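Local atomic coordinates of hydroxyglutarate synthase (Pseudomonas putida, PDB entry 6W1G), a protein that catalyses the iron(II)-dependent decarboxylation and hydroxylation of 2-oxoadipate to D-2-hydroxyglutarate with molecular oxygen, a step in the catabolism of D-lysine. Residues I224-I234 and R291-G299; G245-E253 and L264-L272. All coordinates share one frame; numbering follows the deposited sequence.

In the fold
Both contacts share one two-stranded antiparallel ladder, 264-275 with 288-298, and work from different strands of it. Contact 1, whose centre lies about 9 Å from the centre of the chain, is largely buried: it joins strand 288-298 to strand 226-229, the end of the five-stranded sheet, and carries two of the three protein ligands of the metal. Contact 2, about 16 Å out and partly exposed, lays the irregular segment 245-253 along strand 264-275. Metal bonds and bridging waters mark the first; backbone bonds, prolines and an amide-carboxylate pair mark the second. The two contacts touch at several points along the ladder; Gly293 N, for example, lies 2.8 Å from Phe269 O, probably a hydrogen bond.

Contact 1: residues I224-I234 and R291-G299; sequences INHLTPRTLDI and RFGEIEQRG. With NI (nickel (II) ion), chain B.
His226 and Glu294 meet at the nickel ion, two arms of the two-histidine, one-carboxylate site that His70 completes in this member of the glyoxalase clan and that binds the enzyme's iron. His226 NE2 sits 2.0 Å from the metal and Glu294 OE1 2.1 Å, with three waters also bound. Ring and carboxylate planes stand 60° apart, and Glu294 CB lies over one face of the imidazole. Glu294 CG stands opposite the backbone N (chi1 -178°), and the extended chain carries the carboxylate to the metal. Thr228 serves as second shell: its OG1 donates to Glu294 OE1 at 2.8 Å on the anti side, somewhat out of the carboxylate plane, so metal and hydroxyl grip the same oxygen. The other, OE2, accepts from metal-bound water 7. Glu296, whose CG packs on Thr228 CG2, sends OE2 to His70 ND1, helping to position the third ligand; the same oxygen takes a salt bridge, with weak hydrogen bonds, from Arg298, whose NH1 is held by the carbonyls of Tyr396 and Asp398.

Farther out, the strands run in roughly the same direction but diverge, and waters bridge the backbones, water 4 linking Leu227 O to Glu294 N. The backbones bond directly round Arg230 and Glu296: Thr231 N donates to Glu296 O at 2.9 Å, and Glu296 N weakly to Pro229 O. Ile295 and Pro229 cross at about a right angle, CD1 against CG, and Pro229 also meets Leu34 of helix 29-48. Gln297 extends its amide to the start of helix 234-240; a leucine here would probably leave Ile234 N without its acceptor. That bond, Ile234 N to Gln297 OE1, is 2.9 Å long and nearly straight (172°), the donor tilted from the amide carbonyl plane.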
loop_
_atom_site.group_PDB
_atom_site.type_symbol
_atom_site.label_atom_id
_atom_site.label_comp_id
_atom_site.label_asym_id
_atom_site.label_seq_id
_atom_site.Cartn_x
_atom_site.Cartn_y
_atom_site.Cartn_z
ATOM N N ILE A 224 -7.934 1.344 -12.529
ATOM C CA ILE A 224 -7.700 0.959 -11.135
ATOM C C ILE A 224 -7.937 -0.540 -11.007
ATOM O O ILE A 224 -9.029 -1.051 -11.294
ATOM C CB ILE A 224 -8.616 1.758 -10.202
ATOM C CG1 ILE A 224 -8.235 3.235 -10.282
ATOM C CG2 ILE A 224 -8.533 1.226 -8.794
ATOM C CD1 ILE A 224 -9.193 4.151 -9.579
ATOM N N ASN A 225 -6.925 -1.273 -10.583
ATOM C CA ASN A 225 -7.088 -2.695 -10.319
ATOM C C ASN A 225 -7.798 -2.931 -9.000
ATOM O O ASN A 225 -8.613 -3.870 -8.874
ATOM C CB ASN A 225 -5.713 -3.346 -10.241
ATOM C CG ASN A 225 -5.780 -4.823 -10.030
ATOM O OD1 ASN A 225 -5.399 -5.301 -8.965
ATOM N ND2 ASN A 225 -6.239 -5.566 -11.022
ATOM N N HIS A 226 -7.505 -2.098 -8.022
ATOM C CA HIS A 226 -8.327 -1.995 -6.818
ATOM C C HIS A 226 -7.919 -0.704 -6.114
ATOM O O HIS A 226 -6.843 -0.140 -6.341
ATOM C CB HIS A 226 -8.235 -3.217 -5.912
ATOM C CG HIS A 226 -6.853 -3.559 -5.495
ATOM N ND1 HIS A 226 -6.098 -4.511 -6.137
ATOM C CD2 HIS A 226 -6.061 -3.083 -4.501
ATOM C CE1 HIS A 226 -4.918 -4.626 -5.552
ATOM N NE2 HIS A 226 -4.868 -3.770 -4.544
ATOM N N LEU A 227 -8.821 -0.252 -5.254
ATOM C CA LEU A 227 -8.595 0.836 -4.324
ATOM C C LEU A 227 -9.000 0.321 -2.952
ATOM O O LEU A 227 -10.162 -0.056 -2.770
ATOM C CB LEU A 227 -9.464 1.998 -4.728
ATOM C CG LEU A 227 -9.136 3.346 -4.346
ATOM C CD1 LEU A 227 -7.827 3.849 -4.323
ATOM C CD2 LEU A 227 -10.115 4.358 -4.730
ATOM N N THR A 228 -8.055 0.309 -2.022
ATOM C CA THR A 228 -8.194 -0.428 -0.760
ATOM C C THR A 228 -8.231 0.542 0.398
ATOM O O THR A 228 -7.239 1.263 0.630
ATOM C CB THR A 228 -7.002 -1.374 -0.588
ATOM O OG1 THR A 228 -6.988 -2.230 -1.724
ATOM C CG2 THR A 228 -7.124 -2.158 0.694
ATOM N N PRO A 229 -9.339 0.570 1.139
ATOM C CA PRO A 229 -9.394 1.353 2.374
ATOM C C PRO A 229 -8.766 0.580 3.515
ATOM O O PRO A 229 -8.580 -0.635 3.456
ATOM C CB PRO A 229 -10.893 1.549 2.610
ATOM C CG PRO A 229 -11.507 0.348 2.037
ATOM C CD PRO A 229 -10.632 -0.117 0.883
ATOM N N ARG A 230 -8.465 1.311 4.583
ATOM C CA ARG A 230 -7.848 0.770 5.779
ATOM C C ARG A 230 -8.880 0.588 6.889
ATOM O O ARG A 230 -9.558 1.538 7.290
ATOM C CB ARG A 230 -6.735 1.695 6.287
ATOM C CG ARG A 230 -6.100 1.205 7.566
ATOM C CD ARG A 230 -5.012 2.152 8.051
ATOM N NE ARG A 230 -4.508 1.726 9.329
ATOM C CZ ARG A 230 -3.649 2.404 10.093
ATOM N NH1 ARG A 230 -3.185 3.592 9.705
ATOM N NH2 ARG A 230 -3.254 1.906 11.246
ATOM N N THR A 231 -9.007 -0.651 7.363
ATOM C CA THR A 231 -9.808 -0.927 8.538
ATOM C C THR A 231 -8.921 -1.216 9.733
ATOM O O THR A 231 -7.825 -1.739 9.606
ATOM C CB THR A 231 -10.780 -2.099 8.300
ATOM O OG1 THR A 231 -11.631 -2.288 9.434
ATOM C CG2 THR A 231 -10.099 -3.409 8.026
ATOM N N LEU A 232 -9.474 -0.929 10.917
ATOM C CA LEU A 232 -8.819 -1.298 12.169
ATOM C C LEU A 232 -9.059 -2.758 12.566
ATOM O O LEU A 232 -8.443 -3.236 13.495
ATOM C CB LEU A 232 -9.308 -0.388 13.300
ATOM C CG LEU A 232 -8.974 1.084 13.109
ATOM C CD1 LEU A 232 -9.538 1.908 14.272
ATOM C CD2 LEU A 232 -7.483 1.326 12.945
ATOM N N ASP A 233 -9.954 -3.493 11.899
ATOM C CA ASP A 233 -10.225 -4.882 12.315
ATOM C C ASP A 233 -10.737 -5.686 11.123
ATOM O O ASP A 233 -11.926 -5.670 10.816
ATOM C CB ASP A 233 -11.218 -4.920 13.480
ATOM C CG ASP A 233 -11.380 -6.313 14.039
ATOM O OD1 ASP A 233 -11.002 -7.308 13.382
ATOM O OD2 ASP A 233 -11.927 -6.452 15.170
ATOM N N ILE A 234 -9.824 -6.383 10.445
ATOM C CA ILE A 234 -10.215 -7.124 9.255
ATOM C C ILE A 234 -11.076 -8.324 9.611
ATOM O O ILE A 234 -11.882 -8.769 8.796
ATOM C CB ILE A 234 -8.972 -7.506 8.429
ATOM C CG1 ILE A 234 -9.374 -7.852 6.992
ATOM C CG2 ILE A 234 -8.247 -8.670 9.043
ATOM C CD1 ILE A 234 -8.215 -7.997 6.092
ATOM N N ARG A 291 -14.000 -6.993 -11.986
ATOM C CA ARG A 291 -13.245 -6.048 -11.175
ATOM C C ARG A 291 -13.299 -6.537 -9.749
ATOM O O ARG A 291 -14.389 -6.877 -9.249
ATOM C CB ARG A 291 -13.815 -4.635 -11.252
ATOM C CG ARG A 291 -13.818 -4.108 -12.683
ATOM C CD ARG A 291 -14.079 -2.594 -12.726
ATOM N NE ARG A 291 -12.879 -1.867 -12.347
ATOM C CZ ARG A 291 -12.757 -0.542 -12.439
ATOM N NH1 ARG A 291 -13.804 0.212 -12.773
ATOM N NH2 ARG A 291 -11.595 0.020 -12.099
ATOM N N PHE A 292 -12.144 -6.638 -9.110
ATOM C CA PHE A 292 -12.049 -7.146 -7.757
ATOM C C PHE A 292 -11.663 -6.045 -6.798
ATOM O O PHE A 292 -10.905 -5.138 -7.124
ATOM C CB PHE A 292 -11.006 -8.222 -7.672
ATOM C CG PHE A 292 -11.348 -9.445 -8.455
ATOM C CD1 PHE A 292 -12.129 -10.443 -7.903
ATOM C CD2 PHE A 292 -10.917 -9.596 -9.770
ATOM C CE1 PHE A 292 -12.458 -11.579 -8.646
ATOM C CE2 PHE A 292 -11.234 -10.735 -10.485
ATOM C CZ PHE A 292 -12.012 -11.711 -9.933
ATOM N N GLY A 293 -12.172 -6.141 -5.585
ATOM C CA GLY A 293 -11.852 -5.221 -4.519
ATOM C C GLY A 293 -10.993 -5.894 -3.467
ATOM O O GLY A 293 -10.689 -7.086 -3.487
ATOM N N GLU A 294 -10.530 -5.047 -2.541
ATOM C CA GLU A 294 -9.627 -5.467 -1.475
ATOM C C GLU A 294 -9.894 -4.652 -0.227
ATOM O O GLU A 294 -10.361 -3.494 -0.279
ATOM C CB GLU A 294 -8.183 -5.280 -1.952
ATOM C CG GLU A 294 -7.100 -5.704 -0.985
ATOM C CD GLU A 294 -5.748 -5.551 -1.632
ATOM O OE1 GLU A 294 -5.215 -4.426 -1.698
ATOM O OE2 GLU A 294 -5.207 -6.564 -2.125
ATOM N N ILE A 295 -9.568 -5.247 0.912
ATOM C CA ILE A 295 -9.612 -4.587 2.213
ATOM C C ILE A 295 -8.329 -4.951 2.943
ATOM O O ILE A 295 -7.844 -6.073 2.835
ATOM C CB ILE A 295 -10.884 -5.035 3.003
ATOM C CG1 ILE A 295 -11.012 -4.356 4.335
ATOM C CG2 ILE A 295 -10.952 -6.551 3.187
ATOM C CD1 ILE A 295 -11.158 -2.876 4.276
ATOM N N GLU A 296 -7.798 -4.006 3.739
ATOM C CA GLU A 296 -6.562 -4.257 4.490
ATOM C C GLU A 296 -6.628 -3.641 5.872
ATOM O O GLU A 296 -7.344 -2.664 6.118
ATOM C CB GLU A 296 -5.327 -3.738 3.763
ATOM C CG GLU A 296 -5.102 -2.234 3.759
ATOM C CD GLU A 296 -3.951 -1.762 2.804
ATOM O OE1 GLU A 296 -3.198 -2.610 2.352
ATOM O OE2 GLU A 296 -3.824 -0.576 2.505
ATOM N N GLN A 297 -5.838 -4.235 6.762
ATOM C CA GLN A 297 -5.590 -3.751 8.098
ATOM C C GLN A 297 -4.063 -3.606 8.221
ATOM O O GLN A 297 -3.341 -4.553 7.901
ATOM C CB GLN A 297 -6.105 -4.747 9.152
ATOM C CG GLN A 297 -5.904 -4.261 10.586
ATOM C CD GLN A 297 -6.252 -5.275 11.615
ATOM O OE1 GLN A 297 -7.092 -6.171 11.417
ATOM N NE2 GLN A 297 -5.642 -5.139 12.766
ATOM N N ARG A 298 -3.568 -2.461 8.676
ATOM C CA ARG A 298 -2.133 -2.190 8.710
ATOM C C ARG A 298 -1.631 -2.179 10.138
ATOM O O ARG A 298 -2.181 -1.463 10.966
ATOM C CB ARG A 298 -1.773 -0.877 7.991
ATOM C CG ARG A 298 -1.918 -1.016 6.513
ATOM C CD ARG A 298 -1.582 0.287 5.755
ATOM N NE ARG A 298 -1.540 0.000 4.331
ATOM C CZ ARG A 298 -0.490 -0.512 3.709
ATOM N NH1 ARG A 298 0.689 -0.631 4.327
ATOM N NH2 ARG A 298 -0.607 -0.908 2.445
ATOM N N GLY A 299 -0.578 -2.952 10.379
ATOM C CA GLY A 299 0.072 -3.065 11.664
ATOM C C GLY A 299 1.498 -2.545 11.650
ATOM O O GLY A 299 1.797 -1.613 10.914
HETATM NI NI NI B . -3.619 -3.966 -2.933
HETATM O O HOH W 1 -10.664 2.776 -12.896
HETATM O O HOH W 2 -10.529 -3.290 -11.818
HETATM O O HOH W 3 -9.670 -5.858 -10.376
HETATM O O HOH W 4 -11.805 -2.189 -2.326
HETATM O O HOH W 5 -5.095 1.789 3.104
HETATM O O HOH W 6 -5.348 -0.810 10.257
HETATM O O HOH W 7 -3.113 -6.135 -3.425
HETATM O O HOH W 8 -1.891 -3.750 -4.199
HETATM O O HOH W 9 -2.124 -4.545 -1.670
#

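Contact 2: residues G245-E253 and L264-L272; sequences GIPPKAVVE and LRQTSFKAL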
loop_
_atom_site.group_PDB
_atom_site.type_symbol
_atom_site.label_atom_id
_atom_site.label_comp_id
_atom_site.label_asym_id
_atom_site.label_seq_id
_atom_site.Cartn_x
_atom_site.Cartn_y
_atom_site.Cartn_z
ATOM N N GLY A 245 -23.082 -8.481 0.203
ATOM C CA GLY A 245 -22.885 -8.948 -1.160
ATOM C C GLY A 245 -21.468 -8.934 -1.675
ATOM O O GLY A 245 -21.262 -8.969 -2.894
ATOM N N ILE A 246 -20.465 -8.868 -0.789
ATOM C CA ILE A 246 -19.062 -8.885 -1.192
ATOM C C ILE A 246 -18.358 -9.979 -0.397
ATOM O O ILE A 246 -17.445 -9.674 0.413
ATOM C CB ILE A 246 -18.432 -7.483 -1.065
ATOM C CG1 ILE A 246 -18.874 -6.796 0.238
ATOM C CG2 ILE A 246 -18.828 -6.637 -2.283
ATOM C CD1 ILE A 246 -18.115 -5.494 0.532
ATOM N N PRO A 247 -18.829 -11.239 -0.473
ATOM C CA PRO A 247 -18.203 -12.274 0.358
ATOM C C PRO A 247 -16.733 -12.342 0.021
ATOM O O PRO A 247 -16.364 -12.528 -1.157
ATOM C CB PRO A 247 -18.913 -13.564 -0.058
ATOM C CG PRO A 247 -19.470 -13.282 -1.369
ATOM C CD PRO A 247 -19.825 -11.808 -1.379
ATOM N N PRO A 248 -15.868 -12.219 1.003
ATOM C CA PRO A 248 -14.449 -12.214 0.668
ATOM C C PRO A 248 -13.906 -13.627 0.713
ATOM O O PRO A 248 -14.549 -14.563 1.183
ATOM C CB PRO A 248 -13.832 -11.407 1.802
ATOM C CG PRO A 248 -14.684 -11.757 2.994
ATOM C CD PRO A 248 -16.095 -11.848 2.414
ATOM N N LYS A 249 -12.690 -13.752 0.217
ATOM C CA LYS A 249 -11.945 -14.968 0.434
ATOM C C LYS A 249 -11.782 -15.202 1.924
ATOM O O LYS A 249 -11.424 -14.290 2.690
ATOM C CB LYS A 249 -10.592 -14.825 -0.250
ATOM C CG LYS A 249 -10.653 -14.689 -1.782
ATOM C CD LYS A 249 -11.084 -15.945 -2.489
ATOM C CE LYS A 249 -10.535 -15.926 -3.924
ATOM N NZ LYS A 249 -11.518 -16.423 -4.921
ATOM N N ALA A 250 -12.080 -16.420 2.357
ATOM C CA ALA A 250 -11.889 -16.772 3.757
ATOM C C ALA A 250 -10.424 -16.748 4.161
ATOM O O ALA A 250 -10.119 -16.423 5.307
ATOM C CB ALA A 250 -12.437 -18.164 4.016
ATOM N N VAL A 251 -9.511 -17.111 3.260
ATOM C CA VAL A 251 -8.093 -16.993 3.548
ATOM C C VAL A 251 -7.711 -15.521 3.595
ATOM O O VAL A 251 -7.901 -14.769 2.638
ATOM C CB VAL A 251 -7.272 -17.716 2.482
ATOM C CG1 VAL A 251 -5.803 -17.424 2.653
ATOM C CG2 VAL A 251 -7.511 -19.216 2.521
ATOM N N VAL A 252 -7.148 -15.094 4.703
ATOM C CA VAL A 252 -6.643 -13.744 4.854
ATOM C C VAL A 252 -5.136 -13.807 4.685
ATOM O O VAL A 252 -4.460 -14.581 5.387
ATOM C CB VAL A 252 -7.046 -13.173 6.224
ATOM C CG1 VAL A 252 -6.433 -11.800 6.426
ATOM C CG2 VAL A 252 -8.556 -13.118 6.354
ATOM N N GLU A 253 -4.601 -12.977 3.783
ATOM C CA GLU A 253 -3.157 -12.902 3.619
ATOM C C GLU A 253 -2.551 -12.082 4.738
ATOM O O GLU A 253 -3.178 -11.137 5.219
ATOM C CB GLU A 253 -2.797 -12.258 2.281
ATOM C CG GLU A 253 -3.310 -13.040 1.078
ATOM C CD GLU A 253 -2.859 -12.405 -0.205
ATOM O OE1 GLU A 253 -3.625 -11.598 -0.778
ATOM O OE2 GLU A 253 -1.712 -12.668 -0.609
ATOM N N LEU A 264 0.741 -6.238 7.386
ATOM C CA LEU A 264 -0.653 -5.953 7.120
ATOM C C LEU A 264 -1.371 -7.287 6.942
ATOM O O LEU A 264 -0.741 -8.317 6.717
ATOM C CB LEU A 264 -0.846 -5.015 5.943
ATOM C CG LEU A 264 -0.450 -5.522 4.570
ATOM C CD1 LEU A 264 -1.497 -6.427 3.941
ATOM C CD2 LEU A 264 -0.212 -4.344 3.641
ATOM N N ARG A 265 -2.699 -7.230 6.995
ATOM C CA ARG A 265 -3.567 -8.332 6.638
ATOM C C ARG A 265 -4.494 -7.852 5.540
ATOM O O ARG A 265 -4.876 -6.676 5.517
ATOM C CB ARG A 265 -4.399 -8.772 7.812
ATOM C CG ARG A 265 -3.578 -9.190 9.019
ATOM C CD ARG A 265 -4.438 -9.727 10.167
ATOM N NE ARG A 265 -4.850 -11.093 9.864
ATOM C CZ ARG A 265 -5.939 -11.695 10.326
ATOM N NH1 ARG A 265 -6.770 -11.058 11.124
ATOM N NH2 ARG A 265 -6.180 -12.963 9.981
ATOM N N GLN A 266 -4.817 -8.732 4.585
ATOM C CA GLN A 266 -5.652 -8.322 3.462
ATOM C C GLN A 266 -6.493 -9.486 2.934
ATOM O O GLN A 266 -6.113 -10.662 3.054
ATOM C CB GLN A 266 -4.829 -7.778 2.299
ATOM C CG GLN A 266 -3.886 -8.792 1.701
ATOM C CD GLN A 266 -2.896 -8.256 0.649
ATOM O OE1 GLN A 266 -2.369 -7.123 0.730
ATOM N NE2 GLN A 266 -2.619 -9.100 -0.332
ATOM N N THR A 267 -7.643 -9.147 2.361
ATOM C CA THR A 267 -8.415 -10.146 1.618
ATOM C C THR A 267 -9.138 -9.410 0.495
ATOM O O THR A 267 -9.103 -8.180 0.398
ATOM C CB THR A 267 -9.335 -11.017 2.503
ATOM O OG1 THR A 267 -9.845 -12.087 1.711
ATOM C CG2 THR A 267 -10.440 -10.236 3.102
ATOM N N SER A 268 -9.761 -10.181 -0.376
ATOM C CA SER A 268 -10.305 -9.692 -1.635
ATOM C C SER A 268 -11.729 -10.191 -1.832
ATOM O O SER A 268 -12.205 -11.111 -1.145
ATOM C CB SER A 268 -9.422 -10.133 -2.838
ATOM O OG SER A 268 -9.447 -11.553 -2.924
ATOM N N PHE A 269 -12.402 -9.541 -2.778
ATOM C CA PHE A 269 -13.780 -9.909 -3.113
ATOM C C PHE A 269 -14.055 -9.485 -4.541
ATOM O O PHE A 269 -13.395 -8.599 -5.093
ATOM C CB PHE A 269 -14.754 -9.227 -2.150
ATOM C CG PHE A 269 -14.690 -7.729 -2.120
ATOM C CD1 PHE A 269 -13.799 -7.058 -1.283
ATOM C CD2 PHE A 269 -15.528 -6.971 -2.925
ATOM C CE1 PHE A 269 -13.751 -5.688 -1.277
ATOM C CE2 PHE A 269 -15.484 -5.612 -2.911
ATOM C CZ PHE A 269 -14.599 -4.965 -2.075
ATOM N N LYS A 270 -15.085 -10.045 -5.112
ATOM C CA LYS A 270 -15.521 -9.636 -6.431
ATOM C C LYS A 270 -16.371 -8.387 -6.279
ATOM O O LYS A 270 -17.360 -8.379 -5.551
ATOM C CB LYS A 270 -16.331 -10.740 -7.105
ATOM C CG LYS A 270 -16.699 -10.391 -8.559
ATOM C CD LYS A 270 -17.343 -11.537 -9.321
ATOM C CE LYS A 270 -17.763 -11.157 -10.744
ATOM N NZ LYS A 270 -18.397 -12.310 -11.404
ATOM N N ALA A 271 -15.997 -7.325 -6.992
ATOM C CA ALA A 271 -16.662 -6.042 -6.835
ATOM C C ALA A 271 -17.634 -5.713 -7.943
ATOM O O ALA A 271 -18.654 -5.078 -7.672
ATOM C CB ALA A 271 -15.647 -4.917 -6.714
ATOM N N LEU A 272 -17.360 -6.100 -9.194
ATOM C CA LEU A 272 -18.247 -5.761 -10.302
ATOM C C LEU A 272 -17.918 -6.638 -11.506
ATOM O O LEU A 272 -16.744 -6.885 -11.801
ATOM C CB LEU A 272 -18.089 -4.276 -10.665
ATOM C CG LEU A 272 -19.045 -3.749 -11.725
ATOM C CD1 LEU A 272 -20.439 -3.661 -11.218
ATOM C CD2 LEU A 272 -18.559 -2.385 -12.173
HETATM O O HOH W 10 -19.793 -9.389 -5.320
HETATM O O HOH W 11 -16.660 -11.901 -3.719
HETATM O O HOH W 12 -4.240 -13.945 8.157
#
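Glu253 and Gln266 exchange backbone hydrogen bonds in both directions, an antiparallel hydrogen-bonded pair that forms the single bridge between the irregular segment 245-253 and strand 264-275. Farther along, Lys249 N donates to Ser268 O at 3.0 Å, and the stretch between these two ties bows outward from the strand. Thr267 reaches across it: with OG1 opposite its own backbone N (chi1 -170°), the hydroxyl donates to Lys249 O at 2.9 Å. Beyond Lys249 the direct bonds give way to water 11, which bridges Pro247 O and Lys270 N.

The side chains follow the same course. At the bridge, Gln266 NE2 donates to Glu253 OE1 at 2.7 Å. The acceptor lies in the plane of the amide, yet the carboxylate is approached from above its own plane, and the two flat groups are turned 74° apart. Next to it Val252 CG1 rests over one face of the Arg265 guanidinium, 3.7 Å from NH2, while Arg265 NH1 forms a salt bridge with Asp235 in helix 234-240. Pro248 CB packs against Thr267 CG2 at 3.8 Å. At the other end Ile246 lies alongside Phe269, pointing the same way; its CG2 approaches ring atom CD2 at 3.4 Å and its CD1 lies over one ring face.

Glu327 accepts from the amides of Ala250 and Val251, at the part of the segment that bows away from the strand. Strand 264-275 pairs with strand 288-298 along its second edge, and Gln266 also touches Glu294 of the metal site. What results is a proline-containing irregular segment covering one edge of a two-stranded antiparallel ladder, with a classic beta bulge where Ala271 and Leu272 both face Arg291.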